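Local atomic coordinates of dual oxidase maturation factor 1 (Mus musculus, PDB entry 6WXU), a protein that may be required for the maturation of the NADPH oxidase DUOX1 and for its transport from the endoplasmic reticulum to the plasma membrane. Residues 107-112 with 127-132. Numbering follows the deposited sequence.
With NAG (2-acetamido-2-deoxy-beta-D-glucopyranose), chain E; MAN (alpha-D-mannopyranose), chain C.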
ATOM      1  N   GLY B 107      -3.591 -19.301  10.407  1.00 44.20           N
ATOM      2  CA  GLY B 107      -2.552 -18.345  10.720  1.00 44.20           C
ATOM      3  C   GLY B 107      -1.716 -18.826  11.882  1.00 44.20           C
ATOM      4  O   GLY B 107      -1.927 -19.906  12.425  1.00 44.20           O
ATOM      5  N   VAL B 108      -0.759 -17.986  12.257  1.00 42.82           N
ATOM      6  CA  VAL B 108       0.180 -18.292  13.327  1.00 42.82           C
ATOM      7  C   VAL B 108       0.386 -17.040  14.165  1.00 42.82           C
ATOM      8  O   VAL B 108       0.459 -15.931  13.629  1.00 42.82           O
ATOM      9  CB  VAL B 108       1.516 -18.819  12.760  1.00 42.82           C
ATOM     10  CG1 VAL B 108       2.163 -17.790  11.870  1.00 42.82           C
ATOM     11  CG2 VAL B 108       2.449 -19.210  13.865  1.00 42.82           C
ATOM     12  N   ASN B 109       0.454 -17.208  15.482  1.00 42.78           N
ATOM     13  CA  ASN B 109       0.740 -16.113  16.398  1.00 42.78           C
ATOM     14  C   ASN B 109       2.114 -16.324  17.014  1.00 42.78           C
ATOM     15  O   ASN B 109       2.401 -17.396  17.548  1.00 42.78           O
ATOM     16  CB  ASN B 109      -0.325 -16.000  17.495  1.00 42.78           C
ATOM     17  CG  ASN B 109      -1.476 -15.099  17.097  1.00 42.78           C
ATOM     18  OD1 ASN B 109      -2.021 -15.226  16.009  1.00 42.78           O
ATOM     19  ND2 ASN B 109      -1.845 -14.178  17.977  1.00 42.78           N
ATOM     20  N   ILE B 110       2.958 -15.301  16.935  1.00 41.28           N
ATOM     21  CA  ILE B 110       4.325 -15.351  17.435  1.00 41.28           C
ATOM     22  C   ILE B 110       4.438 -14.388  18.604  1.00 41.28           C
ATOM     23  O   ILE B 110       4.046 -13.223  18.492  1.00 41.28           O
ATOM     24  CB  ILE B 110       5.335 -14.994  16.333  1.00 41.28           C
ATOM     25  CG1 ILE B 110       5.096 -15.855  15.098  1.00 41.28           C
ATOM     26  CG2 ILE B 110       6.749 -15.172  16.830  1.00 41.28           C
ATOM     27  CD1 ILE B 110       5.894 -15.431  13.923  1.00 41.28           C
ATOM     28  N   THR B 111       4.978 -14.865  19.721  1.00 41.34           N
ATOM     29  CA  THR B 111       5.065 -14.077  20.943  1.00 41.34           C
ATOM     30  C   THR B 111       6.521 -13.935  21.358  1.00 41.34           C
ATOM     31  O   THR B 111       7.200 -14.937  21.589  1.00 41.34           O
ATOM     32  CB  THR B 111       4.266 -14.719  22.075  1.00 41.34           C
ATOM     33  OG1 THR B 111       5.111 -15.613  22.804  1.00 41.34           O
ATOM     34  CG2 THR B 111       3.084 -15.495  21.529  1.00 41.34           C
ATOM     35  N   LEU B 112       6.990 -12.696  21.462  1.00 42.26           N
ATOM     36  CA  LEU B 112       8.295 -12.377  22.030  1.00 42.26           C
ATOM     37  C   LEU B 112       8.058 -11.596  23.313  1.00 42.26           C
ATOM     38  O   LEU B 112       7.409 -10.546  23.286  1.00 42.26           O
ATOM     39  CB  LEU B 112       9.143 -11.565  21.048  1.00 42.26           C
ATOM     40  CG  LEU B 112      10.641 -11.418  21.342  1.00 42.26           C
ATOM     41  CD1 LEU B 112      11.420 -12.590  20.793  1.00 42.26           C
ATOM     42  CD2 LEU B 112      11.202 -10.118  20.805  1.00 42.26           C
ATOM     43  N   ASN B 127       2.996  -9.787  20.343  1.00 44.33           N
ATOM     44  CA  ASN B 127       2.163 -10.935  19.985  1.00 44.33           C
ATOM     45  C   ASN B 127       1.629 -10.674  18.577  1.00 44.33           C
ATOM     46  O   ASN B 127       0.626  -9.978  18.420  1.00 44.33           O
ATOM     47  CB  ASN B 127       1.038 -11.118  20.986  1.00 44.33           C
ATOM     48  CG  ASN B 127       0.271 -12.401  20.778  1.00 44.33           C
ATOM     49  OD1 ASN B 127      -0.040 -12.779  19.654  1.00 44.33           O
ATOM     50  ND2 ASN B 127      -0.038 -13.082  21.868  1.00 44.33           N
ATOM     51  N   GLU B 128       2.277 -11.262  17.577  1.00 45.52           N
ATOM     52  CA  GLU B 128       2.041 -10.930  16.180  1.00 45.52           C
ATOM     53  C   GLU B 128       1.350 -12.075  15.455  1.00 45.52           C
ATOM     54  O   GLU B 128       1.612 -13.243  15.730  1.00 45.52           O
ATOM     55  CB  GLU B 128       3.355 -10.607  15.476  1.00 45.52           C
ATOM     56  CG  GLU B 128       4.149  -9.510  16.135  1.00 45.52           C
ATOM     57  CD  GLU B 128       3.527  -8.150  15.935  1.00 45.52           C
ATOM     58  OE1 GLU B 128       2.700  -8.002  15.013  1.00 45.52           O
ATOM     59  OE2 GLU B 128       3.863  -7.229  16.702  1.00 45.52           O
ATOM     60  N   ALA B 129       0.493 -11.730  14.496  1.00 45.17           N
ATOM     61  CA  ALA B 129      -0.320 -12.708  13.785  1.00 45.17           C
ATOM     62  C   ALA B 129      -0.129 -12.571  12.283  1.00 45.17           C
ATOM     63  O   ALA B 129      -0.284 -11.478  11.734  1.00 45.17           O
ATOM     64  CB  ALA B 129      -1.799 -12.545  14.129  1.00 45.17           C
ATOM     65  N   PHE B 130       0.186 -13.684  11.625  1.00 43.80           N
ATOM     66  CA  PHE B 130       0.298 -13.756  10.173  1.00 43.80           C
ATOM     67  C   PHE B 130      -0.650 -14.837   9.676  1.00 43.80           C
ATOM     68  O   PHE B 130      -0.513 -16.002  10.058  1.00 43.80           O
ATOM     69  CB  PHE B 130       1.732 -14.067   9.746  1.00 43.80           C
ATOM     70  CG  PHE B 130       2.755 -13.147  10.335  1.00 43.80           C
ATOM     71  CD1 PHE B 130       3.265 -13.377  11.596  1.00 43.80           C
ATOM     72  CD2 PHE B 130       3.216 -12.061   9.624  1.00 43.80           C
ATOM     73  CE1 PHE B 130       4.199 -12.532  12.139  1.00 43.80           C
ATOM     74  CE2 PHE B 130       4.151 -11.217  10.164  1.00 43.80           C
ATOM     75  CZ  PHE B 130       4.644 -11.453  11.422  1.00 43.80           C
ATOM     76  N   ALA B 131      -1.595 -14.459   8.822  1.00 46.57           N
ATOM     77  CA  ALA B 131      -2.686 -15.336   8.420  1.00 46.57           C
ATOM     78  C   ALA B 131      -2.499 -15.829   6.992  1.00 46.57           C
ATOM     79  O   ALA B 131      -2.051 -15.083   6.121  1.00 46.57           O
ATOM     80  CB  ALA B 131      -4.031 -14.622   8.540  1.00 46.57           C
ATOM     81  N   TRP B 132      -2.850 -17.094   6.761  1.00 47.34           N
ATOM     82  CA  TRP B 132      -2.793 -17.702   5.438  1.00 47.34           C
ATOM     83  C   TRP B 132      -4.155 -18.226   5.001  1.00 47.34           C
ATOM     84  O   TRP B 132      -4.232 -19.156   4.200  1.00 47.34           O
ATOM     85  CB  TRP B 132      -1.758 -18.823   5.393  1.00 47.34           C
ATOM     86  CG  TRP B 132      -1.939 -19.873   6.432  1.00 47.34           C
ATOM     87  CD1 TRP B 132      -3.031 -20.659   6.620  1.00 47.34           C
ATOM     88  CD2 TRP B 132      -0.985 -20.271   7.415  1.00 47.34           C
ATOM     89  NE1 TRP B 132      -2.825 -21.511   7.670  1.00 47.34           N
ATOM     90  CE2 TRP B 132      -1.573 -21.293   8.175  1.00 47.34           C
ATOM     91  CE3 TRP B 132       0.307 -19.856   7.733  1.00 47.34           C
ATOM     92  CZ2 TRP B 132      -0.915 -21.907   9.230  1.00 47.34           C
ATOM     93  CZ3 TRP B 132       0.956 -20.466   8.779  1.00 47.34           C
ATOM     94  CH2 TRP B 132       0.345 -21.480   9.516  1.00 47.34           C
TER
HETATM   95  C1  NAG E   1      -2.914 -13.243  17.720  1.00 47.26           C
HETATM   96  C2  NAG E   1      -3.826 -13.107  18.937  1.00 47.26           C
HETATM   97  C3  NAG E   1      -4.868 -12.012  18.711  1.00 47.26           C
HETATM   98  C4  NAG E   1      -4.220 -10.712  18.256  1.00 47.26           C
HETATM   99  C5  NAG E   1      -3.315 -10.978  17.061  1.00 47.26           C
HETATM  100  C6  NAG E   1      -2.530  -9.764  16.628  1.00 47.26           C
HETATM  101  C7  NAG E   1      -4.313 -15.049  20.364  1.00 47.26           C
HETATM  102  C8  NAG E   1      -5.069 -16.334  20.479  1.00 47.26           C
HETATM  103  N2  NAG E   1      -4.483 -14.372  19.225  1.00 47.26           N
HETATM  104  O3  NAG E   1      -5.575 -11.790  19.924  1.00 47.26           O
HETATM  105  O4  NAG E   1      -5.243  -9.803  17.861  1.00 47.26           O
HETATM  106  O5  NAG E   1      -2.354 -11.985  17.400  1.00 47.26           O
HETATM  107  O6  NAG E   1      -1.956  -9.098  17.744  1.00 47.26           O
HETATM  108  O7  NAG E   1      -3.581 -14.644  21.258  1.00 47.26           O
HETATM  109  C1  MAN C   4       0.805  -3.652  20.409  1.00 48.64           C
HETATM  110  C2  MAN C   4       2.065  -2.922  19.948  1.00 48.64           C
HETATM  111  C3  MAN C   4       2.279  -3.217  18.494  1.00 48.64           C
HETATM  112  C4  MAN C   4       2.429  -4.707  18.288  1.00 48.64           C
HETATM  113  C5  MAN C   4       1.204  -5.434  18.823  1.00 48.64           C
HETATM  114  C6  MAN C   4       1.404  -6.910  18.861  1.00 48.64           C
HETATM  115  O2  MAN C   4       3.197  -3.481  20.584  1.00 48.64           O
HETATM  116  O3  MAN C   4       3.427  -2.567  18.001  1.00 48.64           O
HETATM  117  O4  MAN C   4       2.545  -4.975  16.908  1.00 48.64           O
HETATM  118  O5  MAN C   4       0.947  -5.034  20.184  1.00 48.64           O
HETATM  119  O6  MAN C   4       1.680  -7.255  20.205  1.00 48.64           O
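V108 and I110 pair antiparallel with F130 and E128 through four backbone hydrogen bonds, from V108 N to F130 O (3.0 Å) at one end to E128 N with I110 O (2.8 Å) at the other. Within this chain 128-130 is an edge strand, and 108-111 lies between it and 94-103. On one face, I110 sets CD1 obliquely against CE1 of the F130 ring at 3.8 Å; both side chains continue onto A158 of helix 152-159, where branched and aromatic groups suit a buried layer. E128 starts on this face but bends away, and its OE2 accepts a hydrogen bond from mannose O4. The other face carries N-acetylglucosamine, bonded covalently through C1 to N109 ND2, whose remaining N-H reaches N127 OD1 at 2.8 Å, a bent bond (133°). N127 holds CG anti to its backbone N (chi1 -172°), bringing the amide alongside T111 CG2; its backbone N donates to mannose O6, and its O accepts from N-acetylglucosamine O6. A129, small enough to lie under the sugar, has CB 3.4 Å from its O5. G107 CA lies over the six-membered ring of W132, 4.1 Å from its centroid; at phi 158° a side chain on G107 would jam against the preceding carbonyl O, so glycine suits it. W132 CZ3 also meets V108 CG1, and the ring packs on I103. An alanine in place of W132 would probably strip G107 of its aromatic cover and open a gap beside V108 and I103. The pair thus combines an apolar face (V108, I110, F130), a sugar-bearing N109/A129 face and a polar N127/E128 end that meets the sugars.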